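Local coordinates for Red carotenoid protein (RCP) (PDB 5FCY) that binds carotenoids such as beta-carotene as a soluble cyanobacterial protein and probably serves in photoprotection, at residues L93-T96 with T97-L100. Sequence-based numbering, arbitrary orientation.
Sequences LGDT and TKLL. With BCR (beta-carotene), chain B.
The side chain of K98 runs back along the first turn of its helix toward the loop before it, passing the carbonyl of G94 and ending beside that of L93. Its chain is extended beyond CG, and chi1 of -75° sets CG beside the backbone N, which sends the ammonium group toward the helix start. There NZ is held chiefly by the carbonyl of S151 and makes a weak hydrogen bond to L93 O (3.2 Å). A water donates to L93 O and D95 OD1; its bond from the ammonium group is doubtfully short. D95 OD1 and K98 NZ stay 4.6 Å apart, beyond a salt bridge, the water near both; OD2 of D95 forms a salt bridge with R147, and OD1 a hydrogen bond with S151 OG. L93 and T97 pack at about a right angle, with methyl CD1 of L93 3.7 Å from CG2 of T97, and both side chains rest on I55 of helix 53-64. The hydroxyl branch of T97, beside the backbone N, turns away from L93 and is hydrogen-bonded to S52 OG.

G94 is the N-cap of helix 95-110 in the all-helical carotenoid-binding domain related to the N-terminal domain of the orange carotenoid protein. Its carbonyl receives the first bond of the series, from K98 N (2.9 Å, 166° at the hydrogen), and D95 O and T96 O accept from L99 N and L100 N. T96 and L100, one turn apart, lie side by side and point the same way, CG2 against CD1 at 3.8 Å. The other branch of L100 faces the pigment: CD2 lies 3.5 Å from C38, a methyl on the end ring of beta-carotene, and as near to ring carbon C27, while L99 CD1 reaches polyene carbon C20 at 3.8 Å.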
# COMPACT_ATOMS: atom_id res chain seq x y z
N LEU A 93 -9.54 -11.34 -0.73
CA LEU A 93 -10.32 -10.42 0.09
C LEU A 93 -10.97 -9.35 -0.77
O LEU A 93 -10.66 -9.17 -1.95
CB LEU A 93 -9.43 -9.78 1.16
CG LEU A 93 -8.68 -10.77 2.06
CD1 LEU A 93 -7.86 -10.02 3.10
CD2 LEU A 93 -9.64 -11.75 2.72
N GLY A 94 -11.92 -8.64 -0.16
CA GLY A 94 -12.56 -7.52 -0.82
C GLY A 94 -11.69 -6.28 -0.82
O GLY A 94 -10.67 -6.19 -0.14
N ASP A 95 -12.12 -5.30 -1.61
CA ASP A 95 -11.37 -4.05 -1.72
C ASP A 95 -11.24 -3.37 -0.36
O ASP A 95 -10.14 -2.96 0.04
CB ASP A 95 -12.04 -3.12 -2.73
CG ASP A 95 -12.07 -3.71 -4.12
OD1 ASP A 95 -11.13 -4.44 -4.47
OD2 ASP A 95 -13.04 -3.44 -4.86
N THR A 96 -12.35 -3.24 0.36
CA THR A 96 -12.31 -2.59 1.67
C THR A 96 -11.30 -3.27 2.59
O THR A 96 -10.45 -2.60 3.19
CB THR A 96 -13.70 -2.62 2.31
OG1 THR A 96 -14.63 -1.92 1.46
CG2 THR A 96 -13.69 -1.95 3.68
N THR A 97 -11.39 -4.59 2.72
CA THR A 97 -10.46 -5.30 3.59
C THR A 97 -9.02 -5.08 3.14
O THR A 97 -8.14 -4.79 3.96
CB THR A 97 -10.80 -6.79 3.61
OG1 THR A 97 -12.20 -6.96 3.84
CG2 THR A 97 -10.02 -7.51 4.70
N LYS A 98 -8.77 -5.18 1.83
CA LYS A 98 -7.43 -4.97 1.31
C LYS A 98 -6.88 -3.61 1.73
O LYS A 98 -5.73 -3.50 2.17
CB LYS A 98 -7.44 -5.09 -0.21
CG LYS A 98 -7.55 -6.52 -0.72
CD LYS A 98 -8.03 -6.55 -2.16
CE LYS A 98 -7.64 -7.85 -2.84
NZ LYS A 98 -8.48 -8.12 -4.03
N LEU A 99 -7.70 -2.56 1.62
CA LEU A 99 -7.25 -1.22 1.99
C LEU A 99 -7.07 -1.10 3.50
O LEU A 99 -6.13 -0.44 3.97
CB LEU A 99 -8.23 -0.18 1.47
CG LEU A 99 -7.93 1.29 1.77
CD1 LEU A 99 -6.54 1.67 1.32
CD2 LEU A 99 -8.97 2.16 1.07
N LEU A 100 -7.96 -1.71 4.28
CA LEU A 100 -7.78 -1.72 5.73
C LEU A 100 -6.49 -2.42 6.12
O LEU A 100 -5.77 -1.97 7.02
CB LEU A 100 -8.98 -2.40 6.40
CG LEU A 100 -10.34 -1.72 6.22
CD1 LEU A 100 -11.45 -2.64 6.68
CD2 LEU A 100 -10.39 -0.41 6.99
C1 BCR B . 12.42 -0.09 2.30
C2 BCR B . 13.72 0.64 1.96
C3 BCR B . 13.79 1.16 0.53
C4 BCR B . 12.43 1.59 0.02
C5 BCR B . 11.48 1.81 1.18
C6 BCR B . 11.22 0.78 1.98
C7 BCR B . 9.87 0.45 2.56
C8 BCR B . 8.72 1.12 2.36
C9 BCR B . 7.44 0.69 3.00
C10 BCR B . 6.32 1.43 2.80
C11 BCR B . 4.99 1.13 3.35
C33 BCR B . 10.95 3.19 1.41
C31 BCR B . 12.48 -0.47 3.78
C32 BCR B . 12.34 -1.33 1.43
C34 BCR B . 7.45 -0.56 3.84
C12 BCR B . 3.94 1.93 3.07
C13 BCR B . 2.57 1.67 3.59
C14 BCR B . 1.57 2.53 3.26
C15 BCR B . 0.17 2.40 3.70
C16 BCR B . -0.76 3.30 3.35
C17 BCR B . -2.14 3.12 3.82
C18 BCR B . -3.15 3.97 3.54
C19 BCR B . -4.50 3.63 4.08
C20 BCR B . -5.61 4.33 3.82
C21 BCR B . -6.89 3.90 4.39
C22 BCR B . -8.05 4.58 4.21
C23 BCR B . -9.28 4.06 4.86
C24 BCR B . -10.45 4.70 4.84
C25 BCR B . -11.69 4.20 5.51
C26 BCR B . -11.73 3.10 6.26
C27 BCR B . -12.68 1.99 5.85
C28 BCR B . -13.85 2.60 5.09
C29 BCR B . -14.17 4.00 5.58
C30 BCR B . -12.99 4.96 5.38
C35 BCR B . 2.36 0.45 4.44
C36 BCR B . -2.89 5.20 2.72
C37 BCR B . -8.01 5.83 3.37
C38 BCR B . -10.94 2.97 7.53
C39 BCR B . -13.01 6.04 6.45
C40 BCR B . -13.14 5.61 4.01
O HOH W 1 -10.84 -7.33 -4.17